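Type I polyketide synthase PikAII (Streptomyces venezuelae, PDB 3QP9) is a modular polyketide synthase subunit whose C2-type ketoreductase domain probably epimerises a polyketide intermediate instead of reducing its keto group. Local coordinates at residues Ala126-Gly131 / Arg368-Lys373; Gly133-Leu138 / Trp176-Val181; Thr325-Ala330 / Leu380-Arg385; Leu397-Ser402 / Asp423-Gln428; Thr437-Ser442 / Thr473-Ala478. One frame throughout, in Å; residues are numbered along the deposited sequence.

Contact 1: Ala126-Gly131 / Arg368-Lys373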
# COMPACT_ATOMS: atom_id res chain seq x y z
N ALA A 126 -3.72 -15.68 1.74
CA ALA A 126 -3.00 -14.55 2.29
C ALA A 126 -2.51 -13.65 1.09
O ALA A 126 -2.24 -14.17 -0.03
CB ALA A 126 -1.85 -15.04 3.15
N PRO A 127 -2.36 -12.32 1.32
CA PRO A 127 -2.25 -11.65 2.64
C PRO A 127 -3.57 -11.05 3.07
O PRO A 127 -3.67 -10.54 4.19
CB PRO A 127 -1.22 -10.50 2.37
CG PRO A 127 -1.41 -10.13 0.92
CD PRO A 127 -1.96 -11.40 0.21
N PHE A 128 -4.58 -11.11 2.22
CA PHE A 128 -5.93 -10.65 2.66
C PHE A 128 -6.25 -11.29 4.01
O PHE A 128 -6.04 -12.51 4.18
CB PHE A 128 -7.00 -11.01 1.64
CG PHE A 128 -8.37 -10.52 2.03
CD1 PHE A 128 -8.77 -9.22 1.71
CD2 PHE A 128 -9.27 -11.35 2.68
CE1 PHE A 128 -10.04 -8.74 2.05
CE2 PHE A 128 -10.54 -10.87 3.02
CZ PHE A 128 -10.90 -9.55 2.72
N THR A 129 -6.66 -10.49 5.00
CA THR A 129 -7.05 -11.03 6.35
C THR A 129 -8.49 -10.68 6.68
O THR A 129 -9.13 -9.90 5.95
CB THR A 129 -6.15 -10.52 7.54
OG1 THR A 129 -6.50 -9.18 7.91
CG2 THR A 129 -4.65 -10.63 7.26
N ARG A 130 -9.03 -11.25 7.76
CA ARG A 130 -10.44 -10.97 8.09
C ARG A 130 -10.60 -9.50 8.45
O ARG A 130 -11.59 -8.86 8.11
CB ARG A 130 -10.88 -11.86 9.23
CG ARG A 130 -11.15 -13.33 8.79
CD ARG A 130 -11.82 -14.13 9.95
NE ARG A 130 -11.53 -15.58 9.90
CZ ARG A 130 -12.29 -16.55 10.43
NH1 ARG A 130 -11.92 -17.82 10.32
NH2 ARG A 130 -13.42 -16.26 11.06
N GLY A 131 -9.58 -8.98 9.14
CA GLY A 131 -9.49 -7.54 9.46
C GLY A 131 -9.53 -6.60 8.26
O GLY A 131 -10.09 -5.52 8.37
N ARG A 368 -10.16 -10.34 -3.76
CA ARG A 368 -9.67 -10.70 -5.11
C ARG A 368 -8.65 -9.73 -5.65
O ARG A 368 -7.74 -10.13 -6.37
CB ARG A 368 -10.84 -10.84 -6.13
CG ARG A 368 -11.27 -12.25 -6.46
CD ARG A 368 -12.57 -12.29 -7.43
NE ARG A 368 -13.71 -12.61 -6.58
CZ ARG A 368 -14.77 -11.84 -6.32
NH1 ARG A 368 -15.65 -12.29 -5.45
NH2 ARG A 368 -14.99 -10.67 -6.91
N VAL A 369 -8.82 -8.43 -5.38
CA VAL A 369 -7.93 -7.46 -5.99
C VAL A 369 -6.63 -7.53 -5.21
O VAL A 369 -5.54 -7.40 -5.81
CB VAL A 369 -8.53 -6.01 -6.03
CG1 VAL A 369 -7.43 -4.96 -6.31
CG2 VAL A 369 -9.71 -5.85 -7.04
N VAL A 370 -6.72 -7.75 -3.89
CA VAL A 370 -5.50 -7.89 -3.06
C VAL A 370 -4.67 -9.11 -3.56
O VAL A 370 -3.42 -9.09 -3.67
CB VAL A 370 -5.88 -8.02 -1.56
CG1 VAL A 370 -4.64 -8.50 -0.70
CG2 VAL A 370 -6.56 -6.67 -1.05
N THR A 371 -5.40 -10.18 -3.91
CA THR A 371 -4.76 -11.42 -4.35
C THR A 371 -4.00 -11.16 -5.65
O THR A 371 -2.82 -11.46 -5.74
CB THR A 371 -5.76 -12.61 -4.45
OG1 THR A 371 -6.40 -12.78 -3.17
CG2 THR A 371 -4.99 -13.91 -4.87
N ALA A 372 -4.66 -10.53 -6.63
CA ALA A 372 -4.00 -10.25 -7.90
C ALA A 372 -2.76 -9.37 -7.78
O ALA A 372 -1.85 -9.47 -8.64
CB ALA A 372 -4.98 -9.63 -8.87
N LYS A 373 -2.72 -8.47 -6.78
CA LYS A 373 -1.62 -7.51 -6.69
C LYS A 373 -0.52 -7.96 -5.73
O LYS A 373 0.68 -7.70 -5.93
CB LYS A 373 -2.08 -6.09 -6.32
CG LYS A 373 -2.80 -5.26 -7.37
CD LYS A 373 -2.22 -5.30 -8.77
CE LYS A 373 -1.44 -4.06 -9.13
NZ LYS A 373 -1.11 -4.05 -10.59
O HOH W 1 -4.91 -12.38 -0.54
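Val370, on helix 363-386, points its side chain into the Pro127-Phe128 corner just before helix 130-144. Its CB bond is directed at that corner, but CB itself stays back and the two methyls make the contact. CG1 stands anti to the backbone N (chi1 167°), and this torsion carries it to the join between the two residues. There it is 3.9 Å from Phe128 N and 4.0 Å from Pro127 CG, the proline and valine side chains running past each other in opposite senses. Phe128 CB lies 4.2 Å from the same methyl, Val370 CG1. The second methyl, CG2, comes to the edge of the Phe128 ring, near its plane, and not over a face. Val370 also touches Met174 of helix 170-185, while Pro127, which follows a cis peptide bond, also touches Phe421 of helix 413-426. Beside the apolar patch one water joins the segments: it accepts from Phe128 N at 3.1 Å and donates to Thr371 OG1 at 3.0 Å. That hydroxyl is also hydrogen-bonded to Ala367 O, one turn earlier in its helix, and Ala126 O is bonded to Thr375 OG1. The contact lies where the N-terminal half of the chain meets the half that holds the KR family sequence, among helices 130-144, 170-185, 363-386 and 413-426, an arrangement consistent with the intramolecular likeness of modular ketoreductases to a short-chain dehydrogenase dimer. Its chemistry is mixed: methyls and ring edge make the apolar part, while the buried Phe128 N-H is met by a water shared with Thr371 OG1.

Contact 2: Gly133-Leu138 / Trp176-Val181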
# COMPACT_ATOMS: atom_id res chain seq x y z
N GLY A 133 -11.18 -7.25 5.29
CA GLY A 133 -12.62 -7.31 4.88
C GLY A 133 -13.48 -6.55 5.85
O GLY A 133 -14.24 -5.69 5.45
N ALA A 134 -13.34 -6.88 7.14
CA ALA A 134 -14.11 -6.26 8.24
C ALA A 134 -14.00 -4.73 8.26
O ALA A 134 -14.99 -4.05 8.44
CB ALA A 134 -13.69 -6.82 9.55
N THR A 135 -12.80 -4.20 8.04
CA THR A 135 -12.63 -2.73 7.99
C THR A 135 -13.42 -2.12 6.85
O THR A 135 -14.09 -1.04 6.99
CB THR A 135 -11.17 -2.38 7.73
OG1 THR A 135 -10.39 -2.85 8.84
CG2 THR A 135 -11.03 -0.84 7.56
N LEU A 136 -13.35 -2.78 5.70
CA LEU A 136 -14.16 -2.29 4.55
C LEU A 136 -15.66 -2.31 4.92
O LEU A 136 -16.45 -1.35 4.67
CB LEU A 136 -13.93 -3.15 3.29
CG LEU A 136 -14.98 -2.82 2.17
CD1 LEU A 136 -14.94 -1.39 1.69
CD2 LEU A 136 -14.98 -3.78 0.96
N THR A 137 -16.03 -3.39 5.58
CA THR A 137 -17.45 -3.57 5.93
C THR A 137 -17.92 -2.49 6.88
O THR A 137 -19.07 -2.00 6.80
CB THR A 137 -17.62 -4.99 6.48
OG1 THR A 137 -17.30 -5.87 5.41
CG2 THR A 137 -19.10 -5.27 6.92
N LEU A 138 -17.03 -2.10 7.76
CA LEU A 138 -17.32 -1.07 8.74
C LEU A 138 -17.51 0.31 8.11
O LEU A 138 -18.41 1.02 8.52
CB LEU A 138 -16.29 -1.05 9.87
CG LEU A 138 -16.45 0.07 10.90
CD1 LEU A 138 -17.69 -0.19 11.76
CD2 LEU A 138 -15.25 0.19 11.75
N TRP A 176 -4.28 1.03 5.57
CA TRP A 176 -3.80 2.40 5.25
C TRP A 176 -4.06 2.68 3.80
O TRP A 176 -4.49 3.80 3.43
CB TRP A 176 -2.27 2.59 5.56
CG TRP A 176 -2.02 2.81 7.06
CD1 TRP A 176 -2.22 1.86 8.07
CD2 TRP A 176 -1.65 4.00 7.74
NE1 TRP A 176 -1.94 2.39 9.27
CE2 TRP A 176 -1.59 3.70 9.11
CE3 TRP A 176 -1.34 5.33 7.31
CZ2 TRP A 176 -1.25 4.64 10.10
CZ3 TRP A 176 -0.96 6.23 8.26
CH2 TRP A 176 -0.93 5.91 9.66
N GLY A 177 -3.77 1.73 2.93
CA GLY A 177 -3.96 2.04 1.50
C GLY A 177 -5.42 2.34 1.19
O GLY A 177 -5.77 3.31 0.49
N MET A 178 -6.30 1.47 1.71
CA MET A 178 -7.73 1.66 1.44
C MET A 178 -8.25 2.92 2.16
O MET A 178 -9.08 3.65 1.59
CB MET A 178 -8.48 0.44 1.98
CG MET A 178 -10.01 0.53 1.76
SD MET A 178 -10.57 -1.11 2.32
CE MET A 178 -10.77 -0.70 4.02
N GLY A 179 -7.76 3.14 3.38
CA GLY A 179 -8.12 4.32 4.24
C GLY A 179 -7.88 5.65 3.60
O GLY A 179 -8.72 6.57 3.71
N ARG A 180 -6.72 5.86 2.99
CA ARG A 180 -6.54 7.11 2.23
C ARG A 180 -7.59 7.30 1.18
O ARG A 180 -7.98 8.43 0.90
CB ARG A 180 -5.17 7.13 1.57
CG ARG A 180 -4.05 7.22 2.66
CD ARG A 180 -2.65 7.30 1.87
NE ARG A 180 -2.07 5.97 1.56
CZ ARG A 180 -1.33 5.26 2.41
NH1 ARG A 180 -1.07 5.71 3.64
NH2 ARG A 180 -0.92 4.04 2.05
N VAL A 181 -8.03 6.21 0.58
CA VAL A 181 -9.08 6.30 -0.45
C VAL A 181 -10.45 6.64 0.21
O VAL A 181 -11.17 7.57 -0.28
CB VAL A 181 -9.15 5.01 -1.36
CG1 VAL A 181 -10.48 5.13 -2.36
CG2 VAL A 181 -7.85 4.89 -2.14
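One turn from where Leu136 meets Met178, the carbonyl oxygen Gly133 O is held by two donors of one residue, Thr137 N at 2.9 Å and Thr137 OG1 at 3.1 Å. The hydroxyl sits above the carbonyl plane, 50° out of it, while the amide makes the ordinary helical bond. Across the interface Met178 does the touching. Its chain runs straight out to the sulfur, with CG anti to the backbone N (chi1 179°), then bends at the last torsion and lays the methyl against the facing helix. Met178 CE comes 3.6 Å from Thr135 CG2 and 3.7 Å from Leu136 N, and Met178 SD lies 4.0 Å from Leu136 CB. Thr135 offers its methyl to the methionine; its hydroxyl is hydrogen-bonded to Gly131 O in its own helix. Leu358, from a loop, adds another apolar neighbour to Met178. The nearest CA atoms, of Leu136 and Met178, are 8.2 Å apart, and between these segments the methionine makes the contact to both Thr135 and Leu136. Such packing of neighbouring helices 130-144 and 170-185 belongs to the N-terminal, Rossmann-like half of modular ketoreductases.

Contact 3: Thr325-Ala330 / Leu380-Arg385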
# COMPACT_ATOMS: atom_id res chain seq x y z
N THR A 325 0.16 -16.94 -7.96
CA THR A 325 -0.60 -16.85 -6.70
C THR A 325 -0.66 -18.27 -6.07
O THR A 325 -1.07 -18.43 -4.92
CB THR A 325 -2.05 -16.26 -6.89
OG1 THR A 325 -2.81 -17.18 -7.68
CG2 THR A 325 -1.96 -14.94 -7.62
N ASP A 326 -0.16 -19.28 -6.80
CA ASP A 326 -0.07 -20.63 -6.26
C ASP A 326 1.39 -20.86 -5.83
O ASP A 326 2.30 -20.99 -6.68
CB ASP A 326 -0.52 -21.67 -7.30
CG ASP A 326 -0.12 -23.10 -6.94
OD1 ASP A 326 0.20 -23.36 -5.77
OD2 ASP A 326 -0.19 -24.00 -7.78
N ALA A 327 1.62 -20.91 -4.53
CA ALA A 327 3.01 -21.04 -4.03
C ALA A 327 3.85 -22.22 -4.62
O ALA A 327 5.03 -22.07 -4.85
CB ALA A 327 3.01 -21.08 -2.47
N GLU A 328 3.24 -23.40 -4.78
CA GLU A 328 3.79 -24.56 -5.46
C GLU A 328 4.33 -24.19 -6.88
O GLU A 328 5.45 -24.58 -7.24
CB GLU A 328 2.69 -25.62 -5.57
CG GLU A 328 3.21 -27.04 -5.70
CD GLU A 328 2.09 -28.08 -6.00
OE1 GLU A 328 2.43 -29.06 -6.66
OE2 GLU A 328 0.90 -27.91 -5.62
N ALA A 329 3.58 -23.39 -7.64
CA ALA A 329 4.02 -23.07 -8.99
C ALA A 329 5.17 -22.06 -8.91
O ALA A 329 6.16 -22.19 -9.64
CB ALA A 329 2.92 -22.53 -9.84
N ALA A 330 5.06 -21.09 -7.99
CA ALA A 330 6.15 -20.11 -7.78
C ALA A 330 7.43 -20.83 -7.36
O ALA A 330 8.50 -20.54 -7.83
CB ALA A 330 5.72 -19.02 -6.74
N LEU A 380 6.84 -14.97 -3.47
CA LEU A 380 8.20 -14.78 -3.94
C LEU A 380 9.15 -14.36 -2.77
O LEU A 380 10.32 -14.79 -2.67
CB LEU A 380 8.25 -13.76 -5.05
CG LEU A 380 7.66 -14.24 -6.37
CD1 LEU A 380 7.37 -12.97 -7.20
CD2 LEU A 380 8.64 -15.18 -7.14
N ASP A 381 8.66 -13.44 -1.96
CA ASP A 381 9.41 -12.95 -0.81
C ASP A 381 9.67 -14.11 0.15
O ASP A 381 10.85 -14.35 0.59
CB ASP A 381 8.66 -11.75 -0.13
CG ASP A 381 9.35 -11.31 1.15
OD1 ASP A 381 8.86 -11.62 2.26
OD2 ASP A 381 10.46 -10.78 1.04
N ARG A 382 8.63 -14.87 0.49
CA ARG A 382 8.84 -16.07 1.35
C ARG A 382 9.80 -17.14 0.78
O ARG A 382 10.79 -17.51 1.44
CB ARG A 382 7.53 -16.73 1.79
CG ARG A 382 7.81 -17.92 2.72
CD ARG A 382 6.52 -18.38 3.40
NE ARG A 382 5.52 -18.97 2.49
CZ ARG A 382 5.58 -20.23 2.02
NH1 ARG A 382 4.60 -20.70 1.23
NH2 ARG A 382 6.60 -21.02 2.32
N LEU A 383 9.54 -17.64 -0.42
CA LEU A 383 10.46 -18.68 -0.99
C LEU A 383 11.90 -18.23 -1.20
O LEU A 383 12.85 -19.04 -1.05
CB LEU A 383 9.87 -19.24 -2.30
CG LEU A 383 8.42 -19.70 -2.12
CD1 LEU A 383 7.75 -19.79 -3.50
CD2 LEU A 383 8.37 -21.05 -1.36
N LEU A 384 12.08 -16.96 -1.57
CA LEU A 384 13.43 -16.38 -1.72
C LEU A 384 14.12 -16.19 -0.39
O LEU A 384 15.35 -16.26 -0.31
CB LEU A 384 13.41 -15.04 -2.45
CG LEU A 384 13.01 -15.03 -3.95
CD1 LEU A 384 13.15 -13.66 -4.59
CD2 LEU A 384 13.77 -16.10 -4.77
N ARG A 385 13.32 -15.88 0.64
CA ARG A 385 13.80 -15.76 2.01
C ARG A 385 14.28 -17.16 2.41
O ARG A 385 15.40 -17.32 2.88
CB ARG A 385 12.65 -15.23 2.93
CG ARG A 385 13.00 -13.93 3.76
CD ARG A 385 11.79 -13.04 4.25
NE ARG A 385 10.45 -13.66 4.27
CZ ARG A 385 10.03 -14.66 5.07
NH1 ARG A 385 10.84 -15.24 5.97
NH2 ARG A 385 8.78 -15.10 4.95
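The opening turn of helix 327-335, which presents Ala327 and Ala330 to Arg382 and Leu383, lies close to the later part of helix 363-386; the nearest CA atoms, those of Ala330 and Leu380, are 6.9 Å apart. Asp326 occupies the N-cap, and its OD1 accepts a weak capping hydrogen bond from Glu328 N at 3.2 Å. Small alanines on one helix meet long side chains from the other. Leu383 CD1 lies 3.9 Å from Ala330 CB and 3.8 Å from the carbonyl oxygen Ala327 O. Its neighbour Arg382 reaches across to the start of the helix: the chain leaves with CG anti to the backbone N and bends at chi3 (68°), bringing NH1 to 4.0 Å from Ala327 CB. The other end nitrogen, Arg382 NH2, is paired with Glu386. Within helix 363-386, Asp381 OD1 forms a salt bridge with Arg385 NE at 3.3 Å, met from above the carboxylate plane, and Asp381 OD2 forms another with Arg430. Leu383 also touches Ala331 and Leu334, extending the apolar seam along helix 327-335. Two helices packed side by side, one leading into strand 343-348 and the other following it, are part of the helical layer on one side of a Rossmann fold.

Contact 4: Leu397-Ser402 / Asp423-Gln428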
# COMPACT_ATOMS: atom_id res chain seq x y z
N LEU A 397 14.56 -8.20 -5.30
CA LEU A 397 13.19 -8.38 -5.62
C LEU A 397 12.54 -7.00 -5.74
O LEU A 397 12.47 -6.23 -4.72
CB LEU A 397 12.50 -9.21 -4.55
CG LEU A 397 10.95 -9.34 -4.71
CD1 LEU A 397 10.44 -10.13 -5.98
CD2 LEU A 397 10.41 -10.06 -3.50
N VAL A 398 12.14 -6.65 -6.96
CA VAL A 398 11.64 -5.40 -7.28
C VAL A 398 10.17 -5.54 -7.55
O VAL A 398 9.73 -6.22 -8.50
CB VAL A 398 12.35 -4.80 -8.55
CG1 VAL A 398 11.82 -3.39 -8.82
CG2 VAL A 398 13.84 -4.84 -8.34
N LEU A 399 9.36 -4.91 -6.69
CA LEU A 399 7.88 -4.85 -6.83
C LEU A 399 7.38 -3.59 -7.50
O LEU A 399 7.75 -2.42 -7.13
CB LEU A 399 7.30 -4.94 -5.39
CG LEU A 399 7.92 -6.06 -4.56
CD1 LEU A 399 7.24 -6.15 -3.08
CD2 LEU A 399 7.72 -7.43 -5.28
N PHE A 400 6.52 -3.78 -8.49
CA PHE A 400 5.86 -2.66 -9.16
C PHE A 400 4.56 -2.35 -8.42
O PHE A 400 3.60 -3.09 -8.53
CB PHE A 400 5.59 -2.98 -10.66
CG PHE A 400 6.80 -2.74 -11.56
CD1 PHE A 400 8.06 -3.09 -11.18
CD2 PHE A 400 6.65 -2.13 -12.82
CE1 PHE A 400 9.15 -2.85 -12.02
CE2 PHE A 400 7.76 -1.87 -13.66
CZ PHE A 400 8.98 -2.19 -13.28
N SER A 401 4.56 -1.21 -7.69
CA SER A 401 3.42 -0.73 -6.98
C SER A 401 2.90 0.50 -7.73
O SER A 401 3.21 0.73 -8.92
CB SER A 401 3.88 -0.43 -5.54
OG SER A 401 2.94 0.25 -4.72
N SER A 402 2.15 1.34 -7.04
CA SER A 402 1.36 2.38 -7.73
C SER A 402 1.18 3.57 -6.82
O SER A 402 1.04 3.40 -5.62
CB SER A 402 -0.01 1.81 -8.08
OG SER A 402 -0.95 2.84 -8.28
N ASP A 423 4.47 -2.05 -0.89
CA ASP A 423 5.28 -0.99 -0.30
C ASP A 423 5.63 -1.39 1.14
O ASP A 423 6.75 -1.22 1.60
CB ASP A 423 4.56 0.36 -0.29
CG ASP A 423 4.25 0.87 -1.64
OD1 ASP A 423 3.21 1.55 -1.75
OD2 ASP A 423 5.12 0.81 -2.59
N ALA A 424 4.72 -2.05 1.84
CA ALA A 424 5.09 -2.53 3.19
C ALA A 424 6.08 -3.64 3.27
O ALA A 424 6.80 -3.72 4.26
CB ALA A 424 3.83 -2.99 3.97
N LEU A 425 6.01 -4.62 2.35
CA LEU A 425 7.06 -5.67 2.24
C LEU A 425 8.40 -5.00 2.18
O LEU A 425 9.34 -5.45 2.81
CB LEU A 425 6.82 -6.55 1.01
CG LEU A 425 5.72 -7.62 1.02
CD1 LEU A 425 5.71 -8.33 -0.32
CD2 LEU A 425 5.91 -8.69 2.12
N ALA A 426 8.52 -3.89 1.43
CA ALA A 426 9.80 -3.22 1.33
C ALA A 426 10.32 -2.62 2.65
O ALA A 426 11.54 -2.38 2.81
CB ALA A 426 9.78 -2.20 0.21
N GLY A 427 9.43 -2.36 3.58
CA GLY A 427 9.82 -1.80 4.85
C GLY A 427 10.09 -2.80 5.99
O GLY A 427 10.33 -2.35 7.11
N GLN A 428 9.99 -4.10 5.72
CA GLN A 428 10.20 -5.22 6.66
C GLN A 428 11.70 -5.51 6.77
O GLN A 428 12.41 -5.32 5.78
CB GLN A 428 9.55 -6.49 6.13
CG GLN A 428 8.07 -6.52 6.22
CD GLN A 428 7.52 -7.92 6.23
OE1 GLN A 428 7.20 -8.51 7.30
NE2 GLN A 428 7.35 -8.47 5.05
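Leu399 and Ser401 of strand 396-402 meet Leu425 and Asp423 of helix 413-426 within a beta-alpha-beta unit of the Rossmann fold, completed by strand 435-441. The apolar pair crosses at about a right angle, Leu399 CD1 lying 3.8 Å from Leu425 CD1 and also near Leu425 CB. Two residues along the strand the contact turns polar. Ser401 OG faces both carboxylate oxygens of Asp423, 3.1 Å from OD2 and 3.3 Å from OD1, both weak hydrogen bonds. The serine hydroxyl stands anti to the backbone N (chi1 170°), on the side of the helix, and the aspartate, whose CB bond does not aim at the strand, bends its carboxylate back toward it. A further weak bond links Ser401 OG to Thr419 O, one turn before Asp423. In the next shell Ser438, on the adjoining strand, holds the carboxylate more firmly: its OG is hydrogen-bonded to Asp423 OD2. The carboxylate is thus met by hydroxyls of two neighbouring strands, which probably fixes its rotation. Leu422 packs on both Leu399 and Ser401. Beside the hydroxyl, the carbon Ser401 CB lies 3.4 Å from Asp423 OD2.

Contact 5: Thr437-Ser442 / Thr473-Ala478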
# COMPACT_ATOMS: atom_id res chain seq x y z
N THR A 437 12.73 -3.93 -3.15
CA THR A 437 12.50 -2.52 -3.43
C THR A 437 11.08 -2.49 -3.91
O THR A 437 10.71 -3.38 -4.69
CB THR A 437 13.47 -2.02 -4.55
OG1 THR A 437 14.83 -2.02 -4.05
CG2 THR A 437 13.16 -0.60 -5.03
N SER A 438 10.25 -1.54 -3.41
CA SER A 438 8.97 -1.31 -4.02
C SER A 438 9.02 0.05 -4.76
O SER A 438 9.29 1.15 -4.17
CB SER A 438 7.87 -1.32 -3.01
OG SER A 438 6.62 -1.11 -3.66
N VAL A 439 8.73 0.02 -6.04
CA VAL A 439 8.61 1.31 -6.73
C VAL A 439 7.13 1.66 -7.03
O VAL A 439 6.41 0.92 -7.73
CB VAL A 439 9.42 1.33 -8.02
CG1 VAL A 439 9.28 2.66 -8.66
CG2 VAL A 439 10.99 1.09 -7.71
N ALA A 440 6.66 2.81 -6.53
CA ALA A 440 5.23 3.16 -6.73
C ALA A 440 5.16 4.07 -7.94
O ALA A 440 5.57 5.18 -7.89
CB ALA A 440 4.71 3.90 -5.53
N TRP A 441 4.55 3.62 -9.02
CA TRP A 441 4.55 4.32 -10.29
C TRP A 441 3.26 5.03 -10.56
O TRP A 441 2.16 4.60 -10.14
CB TRP A 441 4.68 3.31 -11.41
CG TRP A 441 5.96 2.50 -11.43
CD1 TRP A 441 6.12 1.18 -11.02
CD2 TRP A 441 7.21 2.86 -12.06
NE1 TRP A 441 7.40 0.76 -11.29
CE2 TRP A 441 8.06 1.73 -11.98
CE3 TRP A 441 7.66 4.02 -12.70
CZ2 TRP A 441 9.41 1.74 -12.50
CZ3 TRP A 441 8.98 4.02 -13.27
CH2 TRP A 441 9.85 2.92 -13.10
N SER A 442 3.37 6.14 -11.27
CA SER A 442 2.21 6.70 -11.87
C SER A 442 2.03 5.97 -13.19
O SER A 442 2.96 5.33 -13.65
CB SER A 442 2.36 8.24 -12.05
OG SER A 442 3.38 8.56 -12.94
N THR A 473 14.65 4.07 -17.21
CA THR A 473 15.89 4.71 -16.77
C THR A 473 15.72 5.17 -15.30
O THR A 473 16.62 5.02 -14.52
CB THR A 473 16.28 5.89 -17.72
OG1 THR A 473 16.49 5.37 -19.02
CG2 THR A 473 17.61 6.59 -17.26
N ALA A 474 14.54 5.68 -14.95
CA ALA A 474 14.30 6.10 -13.57
C ALA A 474 14.38 4.89 -12.65
O ALA A 474 14.94 4.96 -11.56
CB ALA A 474 12.95 6.79 -13.47
N LEU A 475 13.89 3.75 -13.13
CA LEU A 475 13.92 2.50 -12.33
C LEU A 475 15.37 2.11 -12.07
O LEU A 475 15.77 1.81 -10.94
CB LEU A 475 13.19 1.41 -13.12
CG LEU A 475 13.24 0.04 -12.41
CD1 LEU A 475 12.58 -0.01 -11.00
CD2 LEU A 475 12.54 -0.91 -13.41
N ASP A 476 16.17 2.09 -13.15
CA ASP A 476 17.58 1.74 -13.01
C ASP A 476 18.35 2.69 -12.01
O ASP A 476 19.20 2.20 -11.23
CB ASP A 476 18.25 1.79 -14.40
CG ASP A 476 19.73 1.43 -14.34
OD1 ASP A 476 20.56 2.33 -14.43
OD2 ASP A 476 20.07 0.27 -14.06
N THR A 477 18.15 4.01 -12.15
CA THR A 477 18.78 4.97 -11.22
C THR A 477 18.41 4.60 -9.76
O THR A 477 19.33 4.49 -8.90
CB THR A 477 18.35 6.39 -11.61
OG1 THR A 477 18.85 6.64 -12.94
CG2 THR A 477 18.91 7.46 -10.69
N ALA A 478 17.12 4.33 -9.49
CA ALA A 478 16.71 4.00 -8.14
C ALA A 478 17.33 2.74 -7.64
O ALA A 478 17.76 2.72 -6.48
CB ALA A 478 15.11 3.86 -8.01
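The Trp441 indole meets helix 468-481 with its edge: Leu475 CB lies in the ring plane, 3.7 Å from Trp441 CH2. One face is taken by Val439, two residues earlier on the same strand, whose CG1 stands 3.6 Å above the plane, shifted toward the rim. Two more aromatic rings gather round the indole, Phe400 with its plane at about 45° and Trp444 edge-to-face. Trp441 and Leu475 cross at about a right angle. With CG anti to the backbone N (chi1 177°) and chi2 at 61°, Leu475 brings CD1 in beside the benzene part of the indole, 3.9 Å from Trp441 CZ2. The same methyl also meets the strand directly, with Leu475 CD1 3.8 Å from Val439 CG2. Val439 therefore divides its methyls, one over the indole and the other against the helix. Leu475 goes on to touch Val398 and Phe400 of the adjoining strand 396-402, and Ala474 reaches Ile488 of strand 485-488, so this helix face bridges three strands. Thr437 OG1 is bonded to Asp483 O, and on the helix Asp476 OD2 is bonded to Trp247 NE1 and Thr473 OG1 to Arg270 NH2. The interface itself is wholly apolar and buried. A leucine set among a valine, a tryptophan edge and the neighbouring strands is helix-on-sheet packing, here of the helix that leads into the last strand of the Rossmann fold of a short-chain dehydrogenase, on the side opposite helices 363-386 and 413-426.

How the contacts relate
Contact 1 closes the longest loop, bringing the entry to helix 130-144 back to helix 363-386 and so joining the two halves of the chain. Contact 2 is nested inside it and ties helices 130-144 and 170-185 within the N-terminal half; the two touch where the Phe128 ring reaches Gly133. Contact 3 crosses contact 1, since its first segment lies inside that loop and its second beyond it on the same helix 363-386. Contacts 4 and 5 follow in series, fixing helices 413-426 and 468-481 to neighbouring strands. They meet through strands 396-402 and 435-441, as at Leu397 O and Thr437 N, while Asp381 packs on Leu397 between contacts 3 and 4.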